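Local coordinates for endoglucanase 1 (Humicola insolens, PDB 6YP1), which hydrolyses internal beta-1,4-glucosidic bonds in cellulose, lichenin and cereal beta-D-glucans as a secreted family 7 endoglucanase, at residues Gly126-Thr130 with Glu393-Tyr398; Ala207-Ala211 with Cys239-Asn243; Leu138-Met142 with Cys365-Gly370; His123-Phe127 with Gln271-Asn275. One frame throughout, in Å; residues are numbered along the deposited sequence.

Interaction 1 (Gly126-Thr130 with Glu393-Tyr398)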
loop_
_atom_site.group_PDB
_atom_site.type_symbol
_atom_site.label_atom_id
_atom_site.label_comp_id
_atom_site.label_asym_id
_atom_site.label_seq_id
_atom_site.Cartn_x
_atom_site.Cartn_y
_atom_site.Cartn_z
ATOM N N GLY A 126 0.038 3.870 18.717
ATOM C CA GLY A 126 -0.898 4.068 19.804
ATOM C C GLY A 126 -2.352 4.190 19.393
ATOM O O GLY A 126 -3.188 4.501 20.263
ATOM N N PHE A 127 -2.656 3.916 18.130
ATOM C CA PHE A 127 -3.992 4.092 17.544
ATOM C C PHE A 127 -4.337 2.859 16.712
ATOM O O PHE A 127 -3.551 1.907 16.625
ATOM C CB PHE A 127 -4.050 5.392 16.743
ATOM C CG PHE A 127 -3.815 6.599 17.598
ATOM C CD1 PHE A 127 -4.814 7.131 18.389
ATOM C CD2 PHE A 127 -2.553 7.208 17.656
ATOM C CE1 PHE A 127 -4.564 8.167 19.253
ATOM C CE2 PHE A 127 -2.328 8.291 18.479
ATOM C CZ PHE A 127 -3.346 8.800 19.262
ATOM N N GLU A 128 -5.529 2.913 16.115
ATOM C CA GLU A 128 -5.979 1.797 15.271
ATOM C C GLU A 128 -6.499 2.339 13.945
ATOM O O GLU A 128 -7.031 3.461 13.878
ATOM C CB GLU A 128 -6.894 0.834 15.905
ATOM C CG GLU A 128 -8.267 1.260 16.081
ATOM C CD GLU A 128 -9.219 0.385 16.980
ATOM O OE1 GLU A 128 -8.688 -0.303 17.900
ATOM O OE2 GLU A 128 -10.464 0.577 16.879
ATOM N N PHE A 129 -6.339 1.526 12.914
ATOM C CA PHE A 129 -6.816 1.814 11.561
ATOM C C PHE A 129 -7.710 0.663 11.166
ATOM O O PHE A 129 -7.272 -0.499 11.305
ATOM C CB PHE A 129 -5.661 1.951 10.580
ATOM C CG PHE A 129 -6.079 2.333 9.177
ATOM C CD1 PHE A 129 -6.549 1.361 8.292
ATOM C CD2 PHE A 129 -6.037 3.656 8.766
ATOM C CE1 PHE A 129 -7.000 1.728 7.027
ATOM C CE2 PHE A 129 -6.490 4.001 7.526
ATOM C CZ PHE A 129 -6.966 3.052 6.664
ATOM N N THR A 130 -8.858 0.962 10.610
ATOM C CA THR A 130 -9.874 -0.055 10.265
ATOM C C THR A 130 -10.482 0.269 8.912
ATOM O O THR A 130 -10.661 1.436 8.551
ATOM C CB THR A 130 -10.917 -0.076 11.393
ATOM O OG1 THR A 130 -10.237 -0.502 12.567
ATOM C CG2 THR A 130 -12.103 -0.985 11.116
ATOM N N GLU A 393 -8.904 6.161 18.140
ATOM C CA GLU A 393 -8.599 5.571 19.431
ATOM C C GLU A 393 -8.771 4.058 19.422
ATOM O O GLU A 393 -9.703 3.527 18.817
ATOM C CB GLU A 393 -9.489 6.230 20.466
ATOM C CG GLU A 393 -9.090 7.622 20.687
ATOM C CD GLU A 393 -9.968 8.255 21.795
ATOM O OE1 GLU A 393 -10.974 7.520 22.467
ATOM O OE2 GLU A 393 -9.534 9.444 22.166
ATOM N N ILE A 394 -7.875 3.376 20.139
ATOM C CA ILE A 394 -7.994 1.914 20.327
ATOM C C ILE A 394 -9.360 1.557 20.854
ATOM O O ILE A 394 -9.831 2.163 21.821
ATOM C CB ILE A 394 -6.874 1.439 21.251
ATOM C CG1 ILE A 394 -5.517 1.664 20.725
ATOM C CG2 ILE A 394 -7.098 0.001 21.649
ATOM C CD1 ILE A 394 -5.210 0.954 19.629
ATOM N N GLY A 395 -10.012 0.606 20.198
ATOM C CA GLY A 395 -11.331 0.135 20.594
ATOM C C GLY A 395 -12.461 0.984 20.087
ATOM O O GLY A 395 -13.585 0.674 20.463
ATOM N N SER A 396 -12.246 2.024 19.264
ATOM C CA SER A 396 -13.315 2.929 18.893
ATOM C C SER A 396 -13.817 2.761 17.484
ATOM O O SER A 396 -14.803 3.401 17.140
ATOM C CB SER A 396 -12.877 4.389 19.043
ATOM O OG SER A 396 -11.943 4.793 18.072
ATOM N N THR A 397 -13.167 1.983 16.630
ATOM C CA THR A 397 -13.515 1.954 15.208
ATOM C C THR A 397 -14.498 0.870 14.830
ATOM O O THR A 397 -14.889 0.778 13.677
ATOM C CB THR A 397 -12.262 1.803 14.355
ATOM O OG1 THR A 397 -11.649 0.548 14.594
ATOM C CG2 THR A 397 -11.297 2.952 14.520
ATOM N N TYR A 398 -14.882 0.015 15.769
ATOM C CA TYR A 398 -15.763 -1.137 15.464
ATOM C C TYR A 398 -16.777 -1.309 16.573
ATOM O O TYR A 398 -16.521 -0.817 17.604
ATOM C CB TYR A 398 -14.921 -2.386 15.257
ATOM C CG TYR A 398 -14.094 -2.789 16.441
ATOM C CD1 TYR A 398 -12.899 -2.162 16.663
ATOM C CD2 TYR A 398 -14.552 -3.676 17.392
ATOM C CE1 TYR A 398 -12.159 -2.438 17.789
ATOM C CE2 TYR A 398 -13.830 -3.937 18.516
ATOM C CZ TYR A 398 -12.662 -3.279 18.762
ATOM O OH TYR A 398 -11.918 -3.502 19.883
HETATM O O HOH W 1 -5.715 4.988 21.287
#
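The carboxylate of Glu-128 is the acceptor round which segment 393-398 folds. Its OE1 takes the backbone NH of Gly-395 (N to OE1 2.8 Å, nearly linear at 171°), while OE2 accepts both the Thr-397 backbone N at 3.1 Å and the Thr-397 hydroxyl OG1 at 2.6 Å. Thr-397 OG1, donating to Glu-128 OE2, in turn accepts from Thr-130 OG1 at 2.7 Å, so the chain of donors ends on the buried acid. The type II turn from Glu-393 to Ser-396 is closed by Ser-396 N to Glu-393 O (3.0 Å), and Ser-396 OG also donates to Glu-393 O (2.7 Å). Gly-395 occupies the third position, where the positive phi favours glycine. Water 1 joins Gly-126 O (2.8 Å) to Ile-394 N (2.9 Å), and the Glu-393 carboxylate accepts from Lys-20 N. Glu-128 OE1 has a second donor in Gln-271 of strand 266-274, which flanks strand 128-134 on one side; strand 383-392, whose end runs into this turn, pairs along the other.

Interaction 2 (Ala207-Ala211 with Cys239-Asn243)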
loop_
_atom_site.group_PDB
_atom_site.type_symbol
_atom_site.label_atom_id
_atom_site.label_comp_id
_atom_site.label_asym_id
_atom_site.label_seq_id
_atom_site.Cartn_x
_atom_site.Cartn_y
_atom_site.Cartn_z
ATOM N N ALA A 207 -5.681 -15.609 0.972
ATOM C CA ALA A 207 -4.711 -15.417 2.053
ATOM C C ALA A 207 -4.694 -13.931 2.435
ATOM O O ALA A 207 -4.934 -13.068 1.578
ATOM C CB ALA A 207 -3.314 -15.856 1.632
ATOM N N SER A 208 -4.328 -13.690 3.672
ATOM C CA SER A 208 -4.248 -12.344 4.253
ATOM C C SER A 208 -2.878 -12.199 4.944
ATOM O O SER A 208 -2.553 -12.982 5.827
ATOM C CB SER A 208 -5.358 -12.147 5.257
ATOM O OG SER A 208 -5.214 -10.864 5.872
ATOM N N HIS A 209 -2.123 -11.192 4.516
ATOM C CA HIS A 209 -0.755 -10.952 5.007
ATOM C C HIS A 209 -0.664 -9.546 5.558
ATOM O O HIS A 209 -1.193 -8.584 4.996
ATOM C CB HIS A 209 0.181 -11.120 3.774
ATOM C CG HIS A 209 1.610 -10.870 4.006
ATOM N ND1 HIS A 209 2.495 -11.889 4.190
ATOM C CD2 HIS A 209 2.287 -9.718 3.937
ATOM C CE1 HIS A 209 3.715 -11.304 4.296
ATOM N NE2 HIS A 209 3.565 -9.983 4.039
ATOM N N VAL A 210 0.037 -9.416 6.690
ATOM C CA VAL A 210 0.384 -8.124 7.297
ATOM C C VAL A 210 1.909 -8.096 7.432
ATOM O O VAL A 210 2.497 -9.110 7.825
ATOM C CB VAL A 210 -0.262 -7.993 8.700
ATOM C CG1 VAL A 210 0.080 -6.654 9.329
ATOM C CG2 VAL A 210 -1.743 -8.227 8.674
ATOM N N ALA A 211 2.547 -6.948 7.140
ATOM C CA ALA A 211 3.999 -6.914 7.337
ATOM C C ALA A 211 4.524 -5.505 7.505
ATOM O O ALA A 211 4.458 -4.710 6.551
ATOM C CB ALA A 211 4.766 -7.555 6.202
ATOM N N CYS A 239 8.485 -8.251 8.117
ATOM C CA CYS A 239 8.148 -9.229 9.144
ATOM C C CYS A 239 6.722 -9.703 8.839
ATOM O O CYS A 239 5.749 -9.047 9.211
ATOM C CB CYS A 239 8.239 -8.652 10.530
ATOM S SG CYS A 239 7.625 -9.820 11.788
ATOM N N GLY A 240 6.584 -10.838 8.186
ATOM C CA GLY A 240 5.295 -11.265 7.683
ATOM C C GLY A 240 4.435 -11.956 8.718
ATOM O O GLY A 240 4.921 -12.789 9.537
ATOM N N TRP A 241 3.147 -11.720 8.656
ATOM C CA TRP A 241 2.117 -12.315 9.525
ATOM C C TRP A 241 0.993 -12.820 8.625
ATOM O O TRP A 241 0.299 -12.041 7.986
ATOM C CB TRP A 241 1.616 -11.218 10.476
ATOM C CG TRP A 241 0.529 -11.626 11.438
ATOM C CD1 TRP A 241 -0.799 -11.314 11.356
ATOM C CD2 TRP A 241 0.685 -12.340 12.677
ATOM N NE1 TRP A 241 -1.442 -11.780 12.469
ATOM C CE2 TRP A 241 -0.561 -12.415 13.298
ATOM C CE3 TRP A 241 1.786 -12.881 13.296
ATOM C CZ2 TRP A 241 -0.737 -13.061 14.527
ATOM C CZ3 TRP A 241 1.620 -13.485 14.523
ATOM C CH2 TRP A 241 0.357 -13.606 15.101
ATOM N N ASN A 242 0.884 -14.154 8.565
ATOM C CA ASN A 242 -0.089 -14.841 7.691
ATOM C C ASN A 242 -0.425 -16.125 8.432
ATOM O O ASN A 242 0.477 -16.933 8.701
ATOM C CB ASN A 242 0.522 -15.126 6.323
ATOM C CG ASN A 242 -0.316 -15.912 5.353
ATOM O OD1 ASN A 242 -1.265 -16.601 5.811
ATOM N ND2 ASN A 242 0.039 -15.907 4.079
ATOM N N ASN A 243 -1.713 -16.351 8.747
ATOM C CA ASN A 243 -2.087 -17.581 9.476
ATOM C C ASN A 243 -1.487 -18.840 8.873
ATOM O O ASN A 243 -1.068 -19.723 9.626
ATOM C CB ASN A 243 -3.617 -17.699 9.595
ATOM C CG ASN A 243 -4.378 -17.653 8.283
ATOM O OD1 ASN A 243 -4.712 -16.550 7.806
ATOM N ND2 ASN A 243 -4.676 -18.804 7.724
HETATM O O HOH W 2 -3.993 -16.126 5.153
HETATM O O HOH W 3 -3.583 -14.002 8.224
HETATM O O HOH W 4 2.497 -14.548 3.389
#
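Val-210 lays its side chain against the base of Trp-241, CB to CB 4.1 Å, with CG2 at the edge of the indole. The two residues form a single antiparallel bridge, a hydrogen-bonded pair: Val-210 N donates to Trp-241 O (2.9 Å) and Trp-241 N to Val-210 O (2.8 Å). CA-H...O contacts extend it in both directions, from His-209 CA to Trp-241 O and from Ala-211 CA to Cys-239 O, each 3.3 Å. Water 3 links Ser-208 O (2.8 Å) to Asn-243 N (3.0 Å), and water 2 joins Ser-208 N to the OD1 atoms of Asn-242 and Asn-243; Asn-242 OD1 also accepts from Tyr-244 N. The indole stacks on Phe-297, and Cys-239 is tied to Cys-315 by a disulfide. Strand 208-213 pairs with strand 192-203, which carries nucleophile Glu-197 and proton donor Glu-202; His-209 lies about 4 Å from Glu-202 between side chains. Segment 239-243 thus adds a bridge to the strand beside catalytic strand 192-203 in the family 7 beta-sandwich.

Interaction 3 (Leu138-Met142 with Cys365-Gly370). With SO4 (sulfate ion), chain E.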
loop_
_atom_site.group_PDB
_atom_site.type_symbol
_atom_site.label_atom_id
_atom_site.label_comp_id
_atom_site.label_asym_id
_atom_site.label_seq_id
_atom_site.Cartn_x
_atom_site.Cartn_y
_atom_site.Cartn_z
ATOM N N LEU A 138 -10.887 -11.489 -5.919
ATOM C CA LEU A 138 -9.440 -11.575 -5.826
ATOM C C LEU A 138 -9.015 -13.027 -5.715
ATOM O O LEU A 138 -8.962 -13.590 -4.606
ATOM C CB LEU A 138 -8.916 -10.772 -4.648
ATOM C CG LEU A 138 -9.245 -9.284 -4.637
ATOM C CD1 LEU A 138 -8.908 -8.696 -3.291
ATOM C CD2 LEU A 138 -8.509 -8.568 -5.756
ATOM N N PRO A 139 -8.700 -13.687 -6.825
ATOM C CA PRO A 139 -8.229 -15.073 -6.761
ATOM C C PRO A 139 -6.742 -15.118 -6.405
ATOM O O PRO A 139 -6.034 -14.120 -6.308
ATOM C CB PRO A 139 -8.489 -15.575 -8.185
ATOM C CG PRO A 139 -8.217 -14.360 -9.024
ATOM C CD PRO A 139 -8.866 -13.257 -8.216
ATOM N N CYS A 140 -6.246 -16.362 -6.310
ATOM C CA CYS A 140 -4.786 -16.629 -6.161
ATOM C C CYS A 140 -3.997 -15.728 -7.122
ATOM O O CYS A 140 -4.356 -15.571 -8.297
ATOM C CB CYS A 140 -4.435 -18.072 -6.592
ATOM S SG CYS A 140 -5.150 -19.384 -5.604
ATOM N N GLY A 141 -2.901 -15.205 -6.599
ATOM C CA GLY A 141 -1.971 -14.403 -7.380
ATOM C C GLY A 141 -2.313 -12.945 -7.408
ATOM O O GLY A 141 -1.433 -12.123 -7.769
ATOM N N MET A 142 -3.533 -12.543 -7.060
ATOM C CA MET A 142 -3.834 -11.115 -6.963
ATOM C C MET A 142 -3.383 -10.553 -5.619
ATOM O O MET A 142 -3.495 -11.240 -4.607
ATOM C CB MET A 142 -5.317 -10.856 -7.150
ATOM C CG MET A 142 -5.788 -11.029 -8.570
ATOM S SD MET A 142 -5.002 -10.027 -9.823
ATOM C CE MET A 142 -5.191 -8.397 -9.131
ATOM N N CYS A 365 -2.907 -21.951 -2.691
ATOM C CA CYS A 365 -2.827 -21.786 -4.141
ATOM C C CYS A 365 -1.721 -22.708 -4.693
ATOM O O CYS A 365 -0.610 -22.765 -4.134
ATOM C CB CYS A 365 -2.519 -20.339 -4.439
ATOM S SG CYS A 365 -3.890 -19.240 -3.945
ATOM N N ALA A 366 -2.017 -23.424 -5.773
ATOM C CA ALA A 366 -1.080 -24.382 -6.369
ATOM C C ALA A 366 -0.038 -23.657 -7.183
ATOM O O ALA A 366 -0.170 -22.496 -7.583
ATOM C CB ALA A 366 -1.845 -25.332 -7.234
ATOM N N LYS A 367 1.042 -24.381 -7.509
ATOM C CA LYS A 367 2.050 -23.866 -8.440
ATOM C C LYS A 367 1.399 -23.517 -9.758
ATOM O O LYS A 367 0.620 -24.283 -10.319
ATOM C CB LYS A 367 3.126 -24.922 -8.632
ATOM C CG LYS A 367 4.307 -24.408 -9.387
ATOM C CD LYS A 367 5.183 -23.540 -8.508
ATOM C CE LYS A 367 6.392 -23.025 -9.200
ATOM N NZ LYS A 367 7.132 -22.292 -8.163
ATOM N N GLY A 368 1.663 -22.311 -10.224
ATOM C CA GLY A 368 1.115 -21.796 -11.473
ATOM C C GLY A 368 -0.257 -21.128 -11.330
ATOM O O GLY A 368 -0.692 -20.437 -12.215
ATOM N N GLU A 369 -0.940 -21.346 -10.192
ATOM C CA GLU A 369 -2.353 -20.949 -10.111
ATOM C C GLU A 369 -2.446 -19.407 -10.105
ATOM O O GLU A 369 -3.430 -18.871 -10.612
ATOM C CB GLU A 369 -3.016 -21.568 -8.892
ATOM C CG GLU A 369 -4.500 -21.391 -8.869
ATOM C CD GLU A 369 -5.229 -22.198 -7.793
ATOM O OE1 GLU A 369 -4.546 -22.947 -7.025
ATOM O OE2 GLU A 369 -6.458 -22.097 -7.804
ATOM N N GLY A 370 -1.450 -18.756 -9.471
ATOM C CA GLY A 370 -1.427 -17.307 -9.372
ATOM C C GLY A 370 -0.746 -16.598 -10.526
ATOM O O GLY A 370 -0.565 -15.379 -10.478
HETATM S S SO4 E . 1.624 -27.378 -5.437
HETATM O O1 SO4 E . 1.080 -27.092 -6.716
HETATM O O2 SO4 E . 0.891 -26.641 -4.407
HETATM O O3 SO4 E . 3.066 -27.039 -5.357
HETATM O O4 SO4 E . 1.494 -28.792 -5.195
HETATM O O HOH W 5 -5.795 -17.434 -9.872
HETATM O O HOH W 6 0.405 -12.770 -9.685
#
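Leu-138 leads into the loop from strand 128-134 and holds it to the neighbouring loop, its carbonyl accepting from the Ser-205 hydroxyl. Pro-139 starts a type II turn that Met-142 N closes on Pro-139 O at 3.1 Å, and its ring rests on helix 372-378. Cys-140, at the first corner of the turn, makes the covalent link: its SG lies 2.1 Å from Cys-365 SG, with chi3 of -88°, close to the unstrained value for a disulfide. The same sulfur sits 3.6 Å from Glu-369 CD. That carboxylate is held from within its own segment, OE1 accepting Ala-366 N at 2.9 Å, and Glu-369 N reaches Ala-366 O at 3.0 Å; Lys-367 N donates to sulfate O1 at 2.8 Å, the ion probably from the crystallisation liquor. Gly-141 then meets Gly-370, their CA atoms 3.6 Å apart; a CB on either would collide with the other residue. CA-H...O contacts join Gly-370 CA to Cys-140 O (3.6 Å) and Gly-141 CA to Gly-370 O (3.5 Å), and water 5 donates to both Cys-140 O (2.8 Å) and Glu-369 O (2.9 Å). Gly-141 N is taken by Asp-358, and the Met-142 side chain packs on Ile-375 and Ile-346. The arrangement is a disulfide cross-link between two loops, as is common in secreted enzymes, here fastening the segment between helices 355-358 and 372-378 to a strand-connecting loop of the family 7 sandwich.

Interaction 4 (His123-Phe127 with Gln271-Asn275). With SO4 (sulfate ion), chain C.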
loop_
_atom_site.group_PDB
_atom_site.type_symbol
_atom_site.label_atom_id
_atom_site.label_comp_id
_atom_site.label_asym_id
_atom_site.label_seq_id
_atom_site.Cartn_x
_atom_site.Cartn_y
_atom_site.Cartn_z
ATOM N N HIS A 123 -0.808 9.175 11.751
ATOM C CA HIS A 123 0.143 9.030 12.847
ATOM C C HIS A 123 -0.402 7.939 13.761
ATOM O O HIS A 123 -1.142 8.237 14.687
ATOM C CB HIS A 123 0.344 10.355 13.609
ATOM C CG HIS A 123 0.725 11.480 12.731
ATOM N ND1 HIS A 123 -0.203 12.280 12.070
ATOM C CD2 HIS A 123 1.957 11.934 12.403
ATOM C CE1 HIS A 123 0.453 13.202 11.334
ATOM N NE2 HIS A 123 1.714 12.990 11.507
ATOM N N LEU A 124 -0.075 6.690 13.482
ATOM C CA LEU A 124 -0.874 5.566 14.018
ATOM C C LEU A 124 -0.278 4.865 15.232
ATOM O O LEU A 124 -0.980 4.039 15.786
ATOM C CB LEU A 124 -1.189 4.590 12.917
ATOM C CG LEU A 124 -2.171 5.075 11.863
ATOM C CD1 LEU A 124 -2.243 4.165 10.700
ATOM C CD2 LEU A 124 -3.537 5.392 12.420
ATOM N N THR A 125 0.946 5.165 15.650
ATOM C CA THR A 125 1.485 4.501 16.867
ATOM C C THR A 125 0.586 4.871 18.028
ATOM O O THR A 125 0.423 6.059 18.344
ATOM C CB THR A 125 2.929 4.923 17.095
ATOM O OG1 THR A 125 3.641 4.535 15.955
ATOM C CG2 THR A 125 3.484 4.294 18.350
ATOM N N GLY A 126 0.038 3.870 18.717
ATOM C CA GLY A 126 -0.898 4.068 19.804
ATOM C C GLY A 126 -2.352 4.190 19.393
ATOM O O GLY A 126 -3.188 4.501 20.263
ATOM N N PHE A 127 -2.656 3.916 18.130
ATOM C CA PHE A 127 -3.992 4.092 17.544
ATOM C C PHE A 127 -4.337 2.859 16.712
ATOM O O PHE A 127 -3.551 1.907 16.625
ATOM C CB PHE A 127 -4.050 5.392 16.743
ATOM C CG PHE A 127 -3.815 6.599 17.598
ATOM C CD1 PHE A 127 -4.814 7.131 18.389
ATOM C CD2 PHE A 127 -2.553 7.208 17.656
ATOM C CE1 PHE A 127 -4.564 8.167 19.253
ATOM C CE2 PHE A 127 -2.328 8.291 18.479
ATOM C CZ PHE A 127 -3.346 8.800 19.262
ATOM N N GLN A 271 -4.338 -2.640 15.126
ATOM C CA GLN A 271 -3.956 -1.796 16.260
ATOM C C GLN A 271 -2.445 -1.779 16.369
ATOM O O GLN A 271 -1.759 -2.788 16.260
ATOM C CB GLN A 271 -4.530 -2.358 17.569
ATOM C CG GLN A 271 -6.033 -2.582 17.528
ATOM C CD GLN A 271 -6.579 -3.094 18.841
ATOM O OE1 GLN A 271 -5.932 -3.906 19.521
ATOM N NE2 GLN A 271 -7.792 -2.628 19.154
ATOM N N PHE A 272 -1.932 -0.577 16.636
ATOM C CA PHE A 272 -0.501 -0.318 16.764
ATOM C C PHE A 272 -0.221 -0.021 18.221
ATOM O O PHE A 272 -0.367 1.116 18.667
ATOM C CB PHE A 272 -0.126 0.835 15.832
ATOM C CG PHE A 272 -0.299 0.476 14.391
ATOM C CD1 PHE A 272 0.673 -0.174 13.654
ATOM C CD2 PHE A 272 -1.519 0.777 13.743
ATOM C CE1 PHE A 272 0.486 -0.525 12.340
ATOM C CE2 PHE A 272 -1.686 0.419 12.422
ATOM C CZ PHE A 272 -0.724 -0.224 11.711
ATOM N N LEU A 273 0.100 -1.072 18.993
ATOM C CA LEU A 273 0.139 -0.976 20.464
ATOM C C LEU A 273 1.533 -0.559 20.947
ATOM O O LEU A 273 2.521 -1.185 20.603
ATOM C CB LEU A 273 -0.283 -2.284 21.079
ATOM C CG LEU A 273 -1.653 -2.822 20.650
ATOM C CD1 LEU A 273 -1.928 -4.204 21.266
ATOM C CD2 LEU A 273 -2.776 -1.836 20.947
ATOM N N ALA A 274 1.559 0.521 21.704
ATOM C CA ALA A 274 2.802 1.114 22.213
ATOM C C ALA A 274 3.051 0.683 23.644
ATOM O O ALA A 274 2.104 0.422 24.400
ATOM C CB ALA A 274 2.729 2.634 22.060
ATOM N N ASN A 275 4.328 0.686 24.007
ATOM C CA ASN A 275 4.710 0.508 25.402
ATOM C C ASN A 275 4.617 1.826 26.182
ATOM O O ASN A 275 4.141 2.839 25.658
ATOM C CB ASN A 275 6.083 -0.121 25.445
ATOM C CG ASN A 275 7.214 0.748 24.940
ATOM O OD1 ASN A 275 7.062 1.959 24.868
ATOM N ND2 ASN A 275 8.342 0.114 24.608
HETATM S S SO4 C . 2.364 16.291 9.646
HETATM O O1 SO4 C . 1.032 16.378 9.111
HETATM O O2 SO4 C . 3.313 16.826 8.661
HETATM O O3 SO4 C . 2.371 17.038 10.869
HETATM O O4 SO4 C . 2.735 14.860 9.809
#
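A type II turn from Leu-124 to Phe-127 lies against strand 266-274 at Phe-272. Phe-127 N closes the turn on Leu-124 O at 2.9 Å. Gly-126, with phi/psi of 87/10°, stands at its third position, where a CB would be jammed against the preceding carbonyl. Phe-272 is hydrogen-bonded through its N and O: Gly-126 N donates to Phe-272 O (2.8 Å, bent to 140°) and Phe-272 N to Phe-127 O (3.0 Å, 166°). This pairing carries on, at the turn, the antiparallel match of strands 128-134 and 266-274 in the beta-sandwich of family 7 glycoside hydrolases, a fold of the concanavalin clan. Phe-272 points toward the turn, its CB 3.3 Å from Leu-124 O and its CD2 3.9 Å from Leu-124 CB, while Phe-127 O lies near the plane of the ring at its edge. Leu-336 of helix 328-338 and Leu-280 and Ile-283 of strand 280-289 also pack on Phe-272. Further along the strand, Ala-274 CB meets Thr-125 CG2 at 4.1 Å; the Thr-125 hydroxyl donates to Gly-333 O of the same helix. Gln-271 directs its amide end away from the turn, to Glu-128 and His-284. Exposed His-123 NE2 donates to O4 of a sulfate ion at 2.7 Å, an ion probably from the crystallisation liquor.

Overall arrangement
Interactions 1 and 4 form one continuous region, with centres 9 Å apart. They share Gly-126 and Phe-127 and meet again where Gln-271 NE2 approaches Glu-128 OE1 at 2.8 Å, probably a hydrogen bond, and where Ile-394 CD1 packs on Leu-273 CD2 at 3.9 Å. Interaction 2 reaches the same sheet with its centre 20 Å from that of interaction 1 and 18 Å from that of interaction 4, and it is the one nearest the catalytic pair. Phe-272 of interaction 4 stays about 11 Å from Glu-197 between side chains. Interaction 3 is centred 16 Å from interaction 2 but 32 Å from interaction 1; its Gly-141 lies about 11 Å from the Glu-202 side chain.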